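Local atomic coordinates of diacylglycerol O-acyltransferase (Marinobacter hydrocarbonoclasticus, PDB entry 6CHJ), a protein that probably transfers acyl groups from acyl-CoA to diacylglycerol, forming triacylglycerol, as a wax ester synthase/diacylglycerol acyltransferase of the long-chain O-acyltransferase family. Residues B[13-18]-B[108-113]; B[57-62]-B[68-73]; B[275-280]-B[431-436]; B[282-287]-B[315-320]. All coordinates share one frame; numbering follows the deposited sequence.

Interaction 1: residues B[13-18]-B[108-113]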
# COMPACT_ATOMS: atom_id res chain seq x y z
N TRP B 13 3.24 15.66 -9.40
CA TRP B 13 4.31 15.51 -10.36
C TRP B 13 5.53 14.83 -9.73
O TRP B 13 6.05 13.85 -10.28
CB TRP B 13 4.66 16.88 -10.94
CG TRP B 13 5.76 16.86 -11.95
CD1 TRP B 13 5.69 16.42 -13.25
CD2 TRP B 13 7.09 17.30 -11.74
NE1 TRP B 13 6.91 16.56 -13.86
CE2 TRP B 13 7.79 17.10 -12.96
CE3 TRP B 13 7.78 17.84 -10.64
CZ2 TRP B 13 9.14 17.42 -13.10
CZ3 TRP B 13 9.11 18.16 -10.79
CH2 TRP B 13 9.78 17.95 -12.01
N LEU B 14 5.99 15.31 -8.58
CA LEU B 14 7.20 14.73 -8.01
C LEU B 14 6.91 13.49 -7.18
O LEU B 14 7.82 12.98 -6.51
CB LEU B 14 7.97 15.76 -7.19
CG LEU B 14 7.29 16.55 -6.08
CD1 LEU B 14 7.53 15.80 -4.81
CD2 LEU B 14 7.93 17.91 -5.96
N GLU B 15 5.68 12.97 -7.22
CA GLU B 15 5.38 11.70 -6.59
C GLU B 15 5.97 10.56 -7.41
O GLU B 15 5.94 10.57 -8.65
CB GLU B 15 3.86 11.53 -6.43
CG GLU B 15 3.44 10.16 -5.92
CD GLU B 15 2.08 10.18 -5.24
OE1 GLU B 15 1.08 10.41 -5.95
OE2 GLU B 15 2.01 9.97 -4.00
N LYS B 16 6.50 9.57 -6.69
CA LYS B 16 7.11 8.37 -7.24
C LYS B 16 6.95 7.29 -6.18
O LYS B 16 6.49 7.56 -5.07
CB LYS B 16 8.60 8.59 -7.61
CG LYS B 16 8.87 9.69 -8.67
CD LYS B 16 10.25 10.34 -8.54
CE LYS B 16 10.32 11.66 -9.34
NZ LYS B 16 11.35 12.64 -8.81
N ARG B 17 7.35 6.05 -6.51
CA ARG B 17 7.12 4.95 -5.57
C ARG B 17 7.91 5.14 -4.27
O ARG B 17 7.45 4.72 -3.20
CB ARG B 17 7.46 3.59 -6.20
CG ARG B 17 7.36 2.36 -5.22
CD ARG B 17 5.99 2.24 -4.51
NE ARG B 17 5.99 1.31 -3.36
CZ ARG B 17 6.08 1.69 -2.07
NH1 ARG B 17 6.18 2.98 -1.74
NH2 ARG B 17 6.06 0.78 -1.10
N GLN B 18 9.07 5.78 -4.33
CA GLN B 18 9.86 5.92 -3.12
C GLN B 18 9.47 7.14 -2.28
O GLN B 18 9.87 7.22 -1.11
CB GLN B 18 11.35 5.96 -3.48
CG GLN B 18 11.85 7.25 -4.15
CD GLN B 18 11.48 7.34 -5.64
OE1 GLN B 18 10.87 6.42 -6.22
NE2 GLN B 18 11.89 8.46 -6.29
N MET B 108 -1.40 5.90 -2.94
CA MET B 108 -2.84 5.91 -3.07
C MET B 108 -3.22 5.78 -4.54
O MET B 108 -2.46 6.14 -5.44
CB MET B 108 -3.45 7.19 -2.50
CG MET B 108 -2.83 7.64 -1.23
SD MET B 108 -3.73 8.98 -0.44
CE MET B 108 -5.25 8.09 -0.06
N ASP B 109 -4.43 5.29 -4.77
CA ASP B 109 -4.96 5.10 -6.12
C ASP B 109 -5.46 6.43 -6.68
O ASP B 109 -6.36 7.05 -6.10
CB ASP B 109 -6.10 4.08 -6.05
CG ASP B 109 -6.65 3.71 -7.40
OD1 ASP B 109 -6.03 3.99 -8.47
OD2 ASP B 109 -7.72 3.08 -7.38
N ARG B 110 -4.91 6.86 -7.81
CA ARG B 110 -5.29 8.17 -8.35
C ARG B 110 -6.66 8.18 -9.01
O ARG B 110 -7.21 9.27 -9.24
CB ARG B 110 -4.24 8.66 -9.34
CG ARG B 110 -3.18 9.53 -8.69
CD ARG B 110 -2.19 10.06 -9.69
NE ARG B 110 -1.00 10.49 -8.98
CZ ARG B 110 0.07 11.04 -9.54
NH1 ARG B 110 0.13 11.22 -10.86
NH2 ARG B 110 1.08 11.41 -8.76
N GLU B 111 -7.23 7.02 -9.32
CA GLU B 111 -8.50 6.95 -10.00
C GLU B 111 -9.70 7.14 -9.07
O GLU B 111 -10.84 7.21 -9.56
CB GLU B 111 -8.60 5.62 -10.76
CG GLU B 111 -7.76 5.57 -12.05
CD GLU B 111 -8.59 5.80 -13.32
OE1 GLU B 111 -8.82 4.84 -14.09
OE2 GLU B 111 -9.03 6.95 -13.54
N ARG B 112 -9.49 7.22 -7.76
CA ARG B 112 -10.55 7.52 -6.81
C ARG B 112 -10.14 8.70 -5.95
O ARG B 112 -8.96 9.04 -5.87
CB ARG B 112 -10.84 6.31 -5.93
CG ARG B 112 -10.82 5.02 -6.70
CD ARG B 112 -11.19 3.90 -5.80
NE ARG B 112 -12.62 3.63 -5.90
CZ ARG B 112 -13.13 2.44 -6.16
NH1 ARG B 112 -12.32 1.40 -6.34
NH2 ARG B 112 -14.43 2.30 -6.23
N PRO B 113 -11.11 9.39 -5.33
CA PRO B 113 -10.75 10.45 -4.38
C PRO B 113 -9.71 9.93 -3.41
O PRO B 113 -9.78 8.80 -2.93
CB PRO B 113 -12.09 10.76 -3.68
CG PRO B 113 -13.03 9.67 -4.12
CD PRO B 113 -12.56 9.21 -5.44
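Glu15 and Arg110 meet in a single salt bridge, with Arg110 NH2 donating to Glu15 OE1 over 3.0 Å. The bond is fairly straight, 161° at the hydrogen, and OE1 receives it on its anti lone pair, the one turned away from the other carboxylate oxygen. The acceptor lies close to the guanidinium plane, at its edge. The pairing is one-pronged: Arg110 NE stays 3.7 Å from Glu15 OE1, and the two flat groups are inclined by 30°. The side chains run past each other in opposite senses, which also brings Arg110 NH2 to 3.6 Å from Glu15 CB. On the glutamate, chi1 of 174° sets CG opposite the backbone N, and the chain continues extended, carrying the carboxylate across the gap; Arg110 is likewise extended from CG to NE. Each charged end has further partners. Glu15 OE2 accepts from Met21 N and OE1 also from His135 NE2, while Arg110 NH2 donates to Leu12 O as well. His135 belongs to the HHxxxDG motif of the family. A glutamine at Glu15 would probably leave Arg110 without its charged mate. The contact thus ties the loop following helix 6-13 to the loop between helix 93-105 and strand 115-121, with Met21 just ahead of strand 22-30 and His135 at the end of strand 127-135.

Interaction 2: residues B[57-62]-B[68-73]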
# COMPACT_ATOMS: atom_id res chain seq x y z
N PHE B 57 -13.78 15.41 -0.22
CA PHE B 57 -13.61 13.96 -0.23
C PHE B 57 -14.36 13.26 -1.36
O PHE B 57 -14.24 12.03 -1.49
CB PHE B 57 -14.05 13.39 1.11
CG PHE B 57 -13.30 13.93 2.27
CD1 PHE B 57 -12.20 13.26 2.77
CD2 PHE B 57 -13.69 15.13 2.86
CE1 PHE B 57 -11.50 13.77 3.85
CE2 PHE B 57 -12.99 15.63 3.93
CZ PHE B 57 -11.90 14.95 4.43
N ASN B 58 -15.14 13.98 -2.16
CA ASN B 58 -15.83 13.38 -3.30
C ASN B 58 -15.24 13.84 -4.61
O ASN B 58 -15.82 13.60 -5.67
CB ASN B 58 -17.33 13.68 -3.25
CG ASN B 58 -17.66 15.14 -3.49
OD1 ASN B 58 -16.84 16.04 -3.27
ND2 ASN B 58 -18.88 15.39 -3.95
N GLN B 59 -14.10 14.53 -4.55
CA GLN B 59 -13.39 14.99 -5.73
C GLN B 59 -12.46 13.89 -6.21
O GLN B 59 -11.87 13.16 -5.42
CB GLN B 59 -12.59 16.25 -5.38
CG GLN B 59 -13.45 17.39 -4.87
CD GLN B 59 -14.44 17.88 -5.92
OE1 GLN B 59 -14.05 18.15 -7.07
NE2 GLN B 59 -15.71 17.97 -5.55
N ARG B 60 -12.31 13.77 -7.52
CA ARG B 60 -11.37 12.79 -8.03
C ARG B 60 -10.64 13.39 -9.22
O ARG B 60 -11.14 14.30 -9.87
CB ARG B 60 -12.06 11.47 -8.39
CG ARG B 60 -12.58 11.37 -9.79
CD ARG B 60 -13.06 9.95 -10.06
NE ARG B 60 -13.10 9.66 -11.49
CZ ARG B 60 -12.03 9.43 -12.25
NH1 ARG B 60 -10.80 9.47 -11.73
NH2 ARG B 60 -12.18 9.18 -13.55
N LEU B 61 -9.44 12.88 -9.46
CA LEU B 61 -8.59 13.44 -10.49
C LEU B 61 -9.05 12.99 -11.87
O LEU B 61 -9.36 11.82 -12.09
CB LEU B 61 -7.12 13.05 -10.27
CG LEU B 61 -6.10 13.73 -11.20
CD1 LEU B 61 -6.16 15.26 -11.08
CD2 LEU B 61 -4.68 13.21 -10.98
N SER B 62 -9.10 13.95 -12.80
CA SER B 62 -9.41 13.67 -14.19
C SER B 62 -8.67 14.69 -15.03
O SER B 62 -8.28 15.75 -14.54
CB SER B 62 -10.91 13.73 -14.46
OG SER B 62 -11.26 12.85 -15.51
N PRO B 68 -4.89 18.64 -15.71
CA PRO B 68 -5.57 17.92 -14.63
C PRO B 68 -6.64 18.76 -13.95
O PRO B 68 -6.44 19.94 -13.65
CB PRO B 68 -4.42 17.61 -13.66
CG PRO B 68 -3.45 18.73 -13.86
CD PRO B 68 -3.53 19.06 -15.34
N VAL B 69 -7.79 18.13 -13.69
CA VAL B 69 -8.92 18.78 -13.05
C VAL B 69 -9.54 17.83 -12.05
O VAL B 69 -9.43 16.61 -12.17
CB VAL B 69 -9.99 19.24 -14.07
CG1 VAL B 69 -9.39 20.20 -15.08
CG2 VAL B 69 -10.61 18.03 -14.77
N TRP B 70 -10.19 18.40 -11.04
CA TRP B 70 -11.04 17.63 -10.15
C TRP B 70 -12.41 17.45 -10.78
O TRP B 70 -12.86 18.27 -11.59
CB TRP B 70 -11.19 18.33 -8.80
CG TRP B 70 -9.93 18.53 -8.02
CD1 TRP B 70 -9.48 19.70 -7.48
CD2 TRP B 70 -8.98 17.52 -7.64
NE1 TRP B 70 -8.31 19.49 -6.80
CE2 TRP B 70 -7.98 18.17 -6.88
CE3 TRP B 70 -8.87 16.15 -7.88
CZ2 TRP B 70 -6.88 17.48 -6.36
CZ3 TRP B 70 -7.78 15.48 -7.36
CH2 TRP B 70 -6.79 16.14 -6.62
N VAL B 71 -13.09 16.37 -10.39
CA VAL B 71 -14.45 16.08 -10.85
C VAL B 71 -15.22 15.40 -9.73
O VAL B 71 -14.66 14.67 -8.92
CB VAL B 71 -14.49 15.20 -12.13
CG1 VAL B 71 -14.09 16.00 -13.36
CG2 VAL B 71 -13.59 13.99 -11.97
N GLU B 72 -16.53 15.63 -9.72
CA GLU B 72 -17.39 15.07 -8.70
C GLU B 72 -17.54 13.57 -8.92
O GLU B 72 -18.08 13.14 -9.94
CB GLU B 72 -18.74 15.78 -8.73
CG GLU B 72 -19.54 15.67 -7.45
CD GLU B 72 -20.96 15.18 -7.70
OE1 GLU B 72 -21.28 14.87 -8.86
OE2 GLU B 72 -21.75 15.12 -6.73
N ASP B 73 -17.07 12.77 -7.98
CA ASP B 73 -17.05 11.32 -8.18
C ASP B 73 -18.46 10.77 -8.06
O ASP B 73 -19.05 10.77 -6.98
CB ASP B 73 -16.11 10.65 -7.18
CG ASP B 73 -15.77 9.23 -7.59
OD1 ASP B 73 -15.68 8.98 -8.81
OD2 ASP B 73 -15.59 8.36 -6.71
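The Trp70 indole meets the facing strand at its edge: Arg60 O and Leu61 N lie near the ring plane, with Trp70 CZ3 3.7 Å from Leu61 N and 3.8 Å from Leu61 CB. None of the partners in 57-62 sits squarely over a ring face. Gln59 OE1 instead approaches Trp70 CB, 3.3 Å away, with the amide and ring planes almost perpendicular at 89°. The Arg60 guanidinium likewise has Asp73 OD1 at its edge, but Arg60 NE to Asp73 OD1 is a long salt bridge of 3.8 Å, and the two planes are turned 74° apart. Beside it, the Arg60 stem lies along Val71, with Arg60 CG 3.6 Å from Val71 CG2. The backbones are joined by paired bonds at Arg60–Val71 and Ser62–Val69, and Asp73 N to Asn58 O, 2.8 Å, extends the ladder beyond the strands. Leu61 and Trp70 share the face that packs on Leu4, and Leu61 also touches Leu12 of helix 6-13; Arg60, Ser62, Val69 and Val71 occupy the other. With alternating hydrogen-bonded and non-hydrogen-bonded pairs and 139° between strand directions, this is a twisted two-stranded antiparallel beta hairpin.

Interaction 3: residues B[275-280]-B[431-436]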
# COMPACT_ATOMS: atom_id res chain seq x y z
N ARG B 275 21.22 14.67 17.28
CA ARG B 275 22.62 14.52 17.64
C ARG B 275 22.88 13.12 18.17
O ARG B 275 23.78 12.42 17.68
CB ARG B 275 23.00 15.59 18.67
CG ARG B 275 24.43 15.53 19.15
CD ARG B 275 24.70 16.59 20.21
NE ARG B 275 25.80 16.16 21.07
CZ ARG B 275 27.09 16.24 20.75
NH1 ARG B 275 27.46 16.78 19.60
NH2 ARG B 275 28.01 15.79 21.60
N THR B 276 22.09 12.68 19.15
CA THR B 276 22.28 11.34 19.70
C THR B 276 22.13 10.28 18.61
O THR B 276 22.93 9.33 18.55
CB THR B 276 21.27 11.08 20.82
OG1 THR B 276 21.17 12.23 21.67
CG2 THR B 276 21.71 9.87 21.66
N TYR B 277 21.12 10.43 17.74
CA TYR B 277 20.88 9.42 16.72
C TYR B 277 22.08 9.29 15.77
O TYR B 277 22.49 8.17 15.44
CB TYR B 277 19.60 9.72 15.95
CG TYR B 277 19.35 8.70 14.87
CD1 TYR B 277 18.61 7.55 15.14
CD2 TYR B 277 19.90 8.84 13.60
CE1 TYR B 277 18.40 6.58 14.16
CE2 TYR B 277 19.71 7.88 12.62
CZ TYR B 277 18.95 6.75 12.91
OH TYR B 277 18.76 5.80 11.95
N LEU B 278 22.65 10.42 15.34
CA LEU B 278 23.73 10.34 14.36
C LEU B 278 25.05 9.92 14.99
O LEU B 278 25.86 9.25 14.35
CB LEU B 278 23.88 11.69 13.65
CG LEU B 278 22.72 12.02 12.71
CD1 LEU B 278 22.70 13.51 12.37
CD2 LEU B 278 22.82 11.18 11.46
N MET B 279 25.29 10.30 16.25
CA MET B 279 26.44 9.74 16.94
C MET B 279 26.31 8.24 17.04
O MET B 279 27.20 7.49 16.61
CB MET B 279 26.58 10.37 18.32
CG MET B 279 26.99 11.83 18.26
SD MET B 279 27.35 12.47 19.89
CE MET B 279 25.71 12.55 20.62
N ASN B 280 25.15 7.77 17.55
CA ASN B 280 24.91 6.34 17.66
C ASN B 280 25.13 5.61 16.34
O ASN B 280 25.52 4.44 16.34
CB ASN B 280 23.50 6.10 18.18
CG ASN B 280 23.44 6.08 19.70
OD1 ASN B 280 23.42 5.02 20.31
ND2 ASN B 280 23.39 7.26 20.32
N THR B 431 17.09 4.00 5.21
CA THR B 431 18.22 4.87 5.47
C THR B 431 18.29 5.29 6.93
O THR B 431 19.35 5.73 7.38
CB THR B 431 18.20 6.08 4.52
OG1 THR B 431 17.00 6.82 4.70
CG2 THR B 431 18.23 5.61 3.06
N LEU B 432 17.22 5.09 7.70
CA LEU B 432 17.17 5.51 9.10
C LEU B 432 16.84 4.32 9.99
O LEU B 432 15.75 4.26 10.59
CB LEU B 432 16.18 6.65 9.30
CG LEU B 432 16.72 7.94 8.70
CD1 LEU B 432 15.73 9.08 8.81
CD2 LEU B 432 18.03 8.29 9.40
N PRO B 433 17.76 3.36 10.12
CA PRO B 433 17.51 2.20 10.98
C PRO B 433 17.27 2.60 12.43
O PRO B 433 17.98 3.44 12.99
CB PRO B 433 18.79 1.38 10.84
CG PRO B 433 19.84 2.38 10.44
CD PRO B 433 19.11 3.31 9.53
N SER B 434 16.23 2.00 13.03
CA SER B 434 15.93 2.11 14.46
C SER B 434 15.40 3.49 14.81
O SER B 434 15.65 4.01 15.89
CB SER B 434 17.14 1.74 15.31
OG SER B 434 17.56 0.42 15.03
N LEU B 435 14.62 4.07 13.90
CA LEU B 435 14.17 5.44 14.03
C LEU B 435 13.33 5.65 15.28
O LEU B 435 13.26 6.78 15.79
CB LEU B 435 13.38 5.83 12.77
CG LEU B 435 12.75 7.21 12.57
CD1 LEU B 435 12.62 7.50 11.07
CD2 LEU B 435 11.38 7.24 13.18
N GLN B 436 12.68 4.59 15.79
CA GLN B 436 11.87 4.73 17.00
C GLN B 436 12.72 5.16 18.19
O GLN B 436 12.21 5.76 19.14
CB GLN B 436 11.12 3.43 17.30
CG GLN B 436 9.57 3.54 17.16
CD GLN B 436 8.78 2.27 17.58
OE1 GLN B 436 8.70 1.29 16.82
NE2 GLN B 436 8.18 2.29 18.78
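Tyr277 reaches Pro433 through two torsions: chi1 of 179° sets the ring anti to the tyrosine's own backbone N, on helix 262-280, and chi2 of 90° sets it upright on its CB stem. The hydroxyl then arrives at the turn spanning Leu432 to Leu435, where Tyr277 OH donates to Pro433 O over 2.7 Å. The donor stands 35° off the carbonyl plane. The carbonyl oxygen lies near the plane of the phenol ring, at its edge, with Pro433 O also 3.4 Å from Tyr277 CE1. Leu432 CD2 approaches obliquely, 3.7 Å from Tyr277 CE2. Pro433 CD is 3.5 Å from Tyr277 OH. The hydroxyl thus meets both a polar acceptor and apolar carbons. A phenylalanine in place of Tyr277 would probably leave the carbonyl of Pro433 without this donor and the turn less firmly tied to the helix. Tyr277 also packs on Met438 of helix 437-453, while Leu432 and Leu435 rest on Leu410 of strand 410-417. The arrangement is a type II beta turn with proline second and Ser434, at positive phi, in the third place where glycine is commonest; its central peptide carbonyl is bound by a helix side chain, and it leads into helix 437-453 in the half of the enzyme that holds the WS/DGAT C-terminal region.

Interaction 4: residues B[282-287]-B[315-320]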
# COMPACT_ATOMS: atom_id res chain seq x y z
N ASP B 282 27.47 6.60 14.28
CA ASP B 282 28.81 7.03 13.87
C ASP B 282 28.76 7.88 12.60
O ASP B 282 29.67 7.83 11.78
CB ASP B 282 29.75 5.84 13.69
CG ASP B 282 30.30 5.33 15.01
OD1 ASP B 282 30.96 6.13 15.72
OD2 ASP B 282 30.05 4.15 15.35
N ALA B 283 27.70 8.66 12.46
CA ALA B 283 27.43 9.40 11.24
C ALA B 283 27.06 10.84 11.56
O ALA B 283 26.32 11.48 10.80
CB ALA B 283 26.32 8.73 10.42
N LEU B 284 27.55 11.36 12.68
CA LEU B 284 27.30 12.74 13.04
C LEU B 284 28.28 13.64 12.30
O LEU B 284 29.50 13.45 12.43
CB LEU B 284 27.45 12.94 14.55
CG LEU B 284 27.48 14.39 15.02
CD1 LEU B 284 26.09 15.00 14.94
CD2 LEU B 284 28.05 14.56 16.43
N PRO B 285 27.81 14.60 11.50
CA PRO B 285 28.73 15.46 10.75
C PRO B 285 29.50 16.40 11.67
O PRO B 285 29.09 16.68 12.80
CB PRO B 285 27.80 16.27 9.82
CG PRO B 285 26.42 15.60 9.94
CD PRO B 285 26.40 14.97 11.30
N GLU B 286 30.63 16.90 11.15
CA GLU B 286 31.42 17.87 11.90
C GLU B 286 30.71 19.23 11.95
O GLU B 286 30.57 19.82 13.02
CB GLU B 286 32.81 18.01 11.28
CG GLU B 286 33.55 19.28 11.68
CD GLU B 286 35.06 19.12 11.61
OE1 GLU B 286 35.66 18.61 12.59
OE2 GLU B 286 35.65 19.51 10.57
N LYS B 287 30.26 19.73 10.81
CA LYS B 287 29.41 20.91 10.81
C LYS B 287 28.03 20.57 11.40
O LYS B 287 27.53 19.45 11.24
CB LYS B 287 29.25 21.46 9.40
CG LYS B 287 30.44 22.32 8.94
CD LYS B 287 30.38 22.63 7.44
CE LYS B 287 29.95 24.07 7.18
NZ LYS B 287 29.87 24.37 5.70
N LEU B 315 20.81 23.74 13.93
CA LEU B 315 20.47 22.94 15.09
C LEU B 315 21.63 22.79 16.08
O LEU B 315 21.39 22.35 17.21
CB LEU B 315 19.97 21.56 14.64
CG LEU B 315 18.59 21.66 13.95
CD1 LEU B 315 18.05 20.31 13.57
CD2 LEU B 315 17.60 22.40 14.81
N HIS B 316 22.85 23.16 15.68
CA HIS B 316 24.03 23.16 16.57
C HIS B 316 24.29 21.77 17.13
O HIS B 316 24.54 21.61 18.33
CB HIS B 316 23.88 24.16 17.72
CG HIS B 316 23.87 25.58 17.27
ND1 HIS B 316 22.74 26.36 17.31
CD2 HIS B 316 24.86 26.36 16.77
CE1 HIS B 316 23.04 27.57 16.84
NE2 HIS B 316 24.31 27.59 16.51
N THR B 317 24.23 20.76 16.27
CA THR B 317 24.49 19.39 16.68
C THR B 317 25.97 19.12 16.93
O THR B 317 26.32 18.00 17.29
CB THR B 317 23.94 18.43 15.62
OG1 THR B 317 24.45 18.82 14.33
CG2 THR B 317 22.44 18.53 15.63
N ASP B 318 26.82 20.12 16.76
CA ASP B 318 28.23 20.04 17.12
C ASP B 318 28.50 20.47 18.55
O ASP B 318 29.64 20.38 19.01
CB ASP B 318 29.05 20.90 16.16
CG ASP B 318 28.79 22.38 16.35
OD1 ASP B 318 29.76 23.18 16.31
OD2 ASP B 318 27.63 22.76 16.58
N VAL B 319 27.48 20.96 19.26
CA VAL B 319 27.61 21.44 20.64
C VAL B 319 27.24 20.31 21.59
O VAL B 319 26.26 19.59 21.36
CB VAL B 319 26.70 22.67 20.86
CG1 VAL B 319 26.84 23.21 22.29
CG2 VAL B 319 26.97 23.75 19.80
N GLN B 320 28.01 20.15 22.68
CA GLN B 320 27.84 19.00 23.57
C GLN B 320 26.93 19.28 24.76
O GLN B 320 26.05 18.47 25.06
CB GLN B 320 29.19 18.50 24.07
CG GLN B 320 29.08 17.12 24.67
CD GLN B 320 30.42 16.50 24.97
OE1 GLN B 320 31.43 16.89 24.39
NE2 GLN B 320 30.44 15.52 25.88
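Leu284 makes the more enclosed part of this contact, setting its methyl end against buried Thr317. Its CD1 lies 3.8 Å from Thr317 O and 4.1 Å from Thr317 CB, while Leu284 CD2 is 3.9 Å from the same Thr317 O, so both methyls face one carbonyl oxygen. The leucine CB points toward the turn, chi1 of 169° sets CG anti to the backbone N, and the leucine and threonine side chains pass each other in opposite directions. The polar atoms of Thr317 are engaged by neighbours: OG1 bonds to Leu289 N, beyond the end of 282-287, and Thr317 O accepts from Arg275 NH1 of helix 262-280. Leu284 also packs on Met279 of that helix.

The other part is looser and faces solvent. Asp318 meets 282-287 through its CB, a single approach of 3.7 Å to Glu286 O, and Lys287 O comes only to 4.4 Å from Thr317 OG1. Glu286, Lys287 and Asp318 are exposed; the glutamate and lysine side chains start away from the turn and make no close approach to it. The receiving loop is a type I turn from His316 to Val319, closed by Val319 N to His316 O at 3.2 Å.

No hydrogen bond or salt bridge joins the two segments directly. The contact therefore rests on van der Waals packing of aliphatic carbon against backbone, and the specific polar ties that hold Thr317 come from Leu289 and Arg275, with the charged residues left on the solvent side.

The four contacts form two neighbouring pairs, in series along the chain. Interactions 1 and 2, centres 14 Å apart, touch through Pro113 and a weak Glu111–Arg60 ion pair; the hairpin is nested in the loop that interaction 1 closes, all within the catalytic-domain range. Interactions 3 and 4, centres 13 Å apart, are joined where helix 262-280 passes into its exit loop, interaction 4 nested inside interaction 3. Interactions 2 and 4 lie 46 Å apart between centres, so the pairs occupy different regions: interaction 1 joins loops leading into strands 22-30 and 115-121 of one six-stranded mixed sheet, the hairpin is a separate two-stranded sheet, and interactions 3 and 4 lie by loops flanking strands of the other six-stranded sheet.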